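PDB 4QOL: catalase from Bacillus pumilus, which breaks hydrogen peroxide down to water and oxygen at a heme and also shows peroxidase-like reactivity toward phenolic substrates. Local coordinates for residues Gln264-Ser269 and Glu288-Gln293. Sequence-based numbering, arbitrary orientation.
Sequences QLMPLS and EDYPLQ
Gln264 NE2 is gripped by two backbone carbonyl oxygens, giving its two N-H groups to the backbone O of Tyr290 and of Trp285; at the other end of the same carboxamide, OE1 is hydrogen-bonded to NE2 of His217 on strand 211-220. The bond from Gln264 NE2 to Tyr290 O is 2.9 Å long and nearly straight, 165° at the hydrogen, and it lies in the plane of both the amide and the carbonyl. With all three partners in place the rotation of this buried amide is fixed. The chain of Gln264 runs extended beyond CG to get there, and CG itself lies 3.8 Å from Leu292 CD2, the two side chains pointing the same way. This is how the long connection between two antiparallel neighbours of the catalase beta-barrel, strands 258-267 and 293-302, is drawn back against the edge where they part. Regular pairing still joins Gln293 to Val263; one step further along, a water takes over, accepting from Leu265 N at 3.0 Å and from Gln293 NE2, and donating to Pro291 O at 2.6 Å. Beside this water the Gln293 side chain crosses that of Leu265 at about a right angle, Gln293 NE2 lying 3.7 Å from Leu265 CD1. Further out, Met266 and Tyr290 form a Met-aromatic contact. CG of Met266 stands anti to the backbone N (chi1 171°) and the chain stays extended until it bends at chi3 (-69°), which brings the methyl CE over one face of the Tyr290 ring, 3.8 Å from the centroid and shifted toward CZ; SD approaches obliquely. The ring's hydroxyl is hydrogen-bonded to Asp270 OD2, in the 3-10 segment that follows the strand.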
ATOM      1  N   GLN A 264      30.366  28.712  -7.036  1.00 20.09           N
ATOM      2  CA  GLN A 264      30.471  29.872  -7.925  1.00 19.27           C
ATOM      3  C   GLN A 264      29.269  30.764  -7.716  1.00 19.30           C
ATOM      4  O   GLN A 264      28.151  30.277  -7.490  1.00 17.77           O
ATOM      5  CB  GLN A 264      30.456  29.399  -9.402  1.00 19.54           C
ATOM      6  CG  GLN A 264      31.578  28.500  -9.843  1.00 20.21           C
ATOM      7  CD  GLN A 264      31.327  27.926 -11.233  1.00 21.25           C
ATOM      8  OE1 GLN A 264      30.524  27.012 -11.403  1.00 20.07           O
ATOM      9  NE2 GLN A 264      32.014  28.470 -12.238  1.00 20.25           N
ATOM     10  N   LEU A 265      29.506  32.074  -7.778  1.00 18.95           N
ATOM     11  CA  LEU A 265      28.455  33.055  -7.543  1.00 20.66           C
ATOM     12  C   LEU A 265      28.339  33.966  -8.771  1.00 20.19           C
ATOM     13  O   LEU A 265      29.355  34.429  -9.305  1.00 21.83           O
ATOM     14  CB  LEU A 265      28.720  33.879  -6.268  1.00 23.11           C
ATOM     15  CG  LEU A 265      28.590  33.078  -4.960  1.00 26.08           C
ATOM     16  CD1 LEU A 265      29.303  33.772  -3.820  1.00 26.48           C
ATOM     17  CD2 LEU A 265      27.117  32.852  -4.617  1.00 26.92           C
ATOM     18  N   MET A 266      27.113  34.195  -9.226  1.00 19.24           N
ATOM     19  CA  MET A 266      26.817  35.045 -10.389  1.00 20.33           C
ATOM     20  C   MET A 266      25.725  36.039 -10.040  1.00 21.07           C
ATOM     21  O   MET A 266      24.694  35.670  -9.476  1.00 21.78           O
ATOM     22  CB  MET A 266      26.413  34.153 -11.573  1.00 20.13           C
ATOM     23  CG  MET A 266      25.873  34.891 -12.767  1.00 19.51           C
ATOM     24  SD  MET A 266      25.204  33.753 -14.029  1.00 20.91           S
ATOM     25  CE  MET A 266      26.627  32.930 -14.675  1.00 21.38           C
ATOM     26  N   PRO A 267      25.933  37.331 -10.360  1.00 20.80           N
ATOM     27  CA  PRO A 267      24.803  38.262 -10.272  1.00 23.24           C
ATOM     28  C   PRO A 267      23.622  37.883 -11.130  1.00 21.99           C
ATOM     29  O   PRO A 267      23.805  37.456 -12.237  1.00 19.68           O
ATOM     30  CB  PRO A 267      25.378  39.587 -10.805  1.00 23.24           C
ATOM     31  CG  PRO A 267      26.843  39.424 -10.859  1.00 23.83           C
ATOM     32  CD  PRO A 267      27.175  37.951 -10.834  1.00 22.46           C
ATOM     33  N   LEU A 268      22.401  38.089 -10.635  1.00 23.66           N
ATOM     34  CA  LEU A 268      21.219  37.824 -11.463  1.00 27.31           C
ATOM     35  C   LEU A 268      21.320  38.572 -12.765  1.00 27.96           C
ATOM     36  O   LEU A 268      20.902  38.065 -13.809  1.00 29.93           O
ATOM     37  CB  LEU A 268      19.943  38.234 -10.766  1.00 27.80           C
ATOM     38  CG  LEU A 268      19.579  37.512  -9.486  1.00 28.90           C
ATOM     39  CD1 LEU A 268      18.224  38.032  -9.003  1.00 30.40           C
ATOM     40  CD2 LEU A 268      19.536  36.023  -9.707  1.00 30.48           C
ATOM     41  N   SER A 269      21.902  39.760 -12.720  1.00 28.73           N
ATOM     42  CA  SER A 269      21.927  40.613 -13.903  1.00 32.86           C
ATOM     43  C   SER A 269      22.851  40.110 -15.025  1.00 31.62           C
ATOM     44  O   SER A 269      22.813  40.662 -16.124  1.00 35.39           O
ATOM     45  CB  SER A 269      22.340  42.048 -13.521  1.00 31.15           C
ATOM     46  OG  SER A 269      23.603  42.081 -12.884  1.00 32.31           O
ATOM     47  N   GLU A 288      36.861  30.473 -15.040  1.00 30.83           N
ATOM     48  CA  GLU A 288      37.678  31.703 -15.210  1.00 32.56           C
ATOM     49  C   GLU A 288      36.794  32.922 -14.889  1.00 31.27           C
ATOM     50  O   GLU A 288      37.183  33.781 -14.093  1.00 28.73           O
ATOM     51  CB  GLU A 288      38.450  31.825 -16.606  1.00 37.78           C
ATOM     52  CG  GLU A 288      37.842  31.222 -17.864  1.00 44.17           C
ATOM     53  CD  GLU A 288      38.191  29.747 -18.158  1.00 52.10           C
ATOM     54  OE1 GLU A 288      37.788  28.821 -17.412  1.00 47.00           O
ATOM     55  OE2 GLU A 288      38.854  29.509 -19.194  1.00 56.92           O
ATOM     56  N   ASP A 289      35.595  32.996 -15.466  1.00 27.12           N
ATOM     57  CA  ASP A 289      34.706  34.165 -15.269  1.00 27.10           C
ATOM     58  C   ASP A 289      34.002  34.194 -13.920  1.00 24.96           C
ATOM     59  O   ASP A 289      33.670  35.255 -13.390  1.00 25.45           O
ATOM     60  CB  ASP A 289      33.692  34.280 -16.410  1.00 27.45           C
ATOM     61  CG  ASP A 289      34.382  34.441 -17.757  1.00 32.84           C
ATOM     62  OD1 ASP A 289      35.516  34.996 -17.790  1.00 36.22           O
ATOM     63  OD2 ASP A 289      33.874  33.944 -18.782  1.00 31.55           O
ATOM     64  N   TYR A 290      33.778  32.993 -13.357  1.00 24.99           N
ATOM     65  CA  TYR A 290      33.075  32.830 -12.067  1.00 22.33           C
ATOM     66  C   TYR A 290      33.901  31.846 -11.255  1.00 23.41           C
ATOM     67  O   TYR A 290      33.658  30.632 -11.272  1.00 21.93           O
ATOM     68  CB  TYR A 290      31.648  32.292 -12.303  1.00 22.38           C
ATOM     69  CG  TYR A 290      30.864  33.187 -13.204  1.00 21.85           C
ATOM     70  CD1 TYR A 290      30.333  34.363 -12.718  1.00 24.73           C
ATOM     71  CD2 TYR A 290      30.740  32.922 -14.570  1.00 22.05           C
ATOM     72  CE1 TYR A 290      29.619  35.250 -13.546  1.00 23.40           C
ATOM     73  CE2 TYR A 290      30.021  33.775 -15.413  1.00 22.63           C
ATOM     74  CZ  TYR A 290      29.513  34.952 -14.919  1.00 23.49           C
ATOM     75  OH  TYR A 290      28.823  35.810 -15.733  1.00 26.26           O
ATOM     76  N   PRO A 291      34.919  32.347 -10.573  1.00 22.76           N
ATOM     77  CA  PRO A 291      35.836  31.466  -9.925  1.00 23.10           C
ATOM     78  C   PRO A 291      35.239  30.656  -8.787  1.00 22.36           C
ATOM     79  O   PRO A 291      34.327  31.088  -8.090  1.00 22.46           O
ATOM     80  CB  PRO A 291      36.946  32.397  -9.390  1.00 25.11           C
ATOM     81  CG  PRO A 291      36.762  33.664 -10.148  1.00 26.03           C
ATOM     82  CD  PRO A 291      35.307  33.772 -10.431  1.00 26.30           C
ATOM     83  N   LEU A 292      35.855  29.504  -8.551  1.00 22.97           N
ATOM     84  CA  LEU A 292      35.467  28.673  -7.416  1.00 23.61           C
ATOM     85  C   LEU A 292      35.913  29.269  -6.102  1.00 24.31           C
ATOM     86  O   LEU A 292      37.062  29.723  -5.977  1.00 27.18           O
ATOM     87  CB  LEU A 292      36.047  27.283  -7.541  1.00 24.06           C
ATOM     88  CG  LEU A 292      35.710  26.583  -8.830  1.00 26.48           C
ATOM     89  CD1 LEU A 292      36.689  25.452  -9.136  1.00 28.80           C
ATOM     90  CD2 LEU A 292      34.318  26.055  -8.774  1.00 25.41           C
ATOM     91  N   GLN A 293      34.993  29.314  -5.152  1.00 23.28           N
ATOM     92  CA  GLN A 293      35.204  29.939  -3.855  1.00 24.13           C
ATOM     93  C   GLN A 293      35.008  28.861  -2.804  1.00 22.58           C
ATOM     94  O   GLN A 293      33.940  28.260  -2.762  1.00 21.12           O
ATOM     95  CB  GLN A 293      34.200  31.072  -3.636  1.00 25.50           C
ATOM     96  CG  GLN A 293      34.286  32.144  -4.698  1.00 27.55           C
ATOM     97  CD  GLN A 293      33.557  33.370  -4.306  1.00 29.62           C
ATOM     98  OE1 GLN A 293      33.706  33.855  -3.172  1.00 31.49           O
ATOM     99  NE2 GLN A 293      32.750  33.896  -5.215  1.00 30.56           N
TER
HETATM  100  O   HOH W   1      32.352  32.834  -8.012  1.00 20.39           O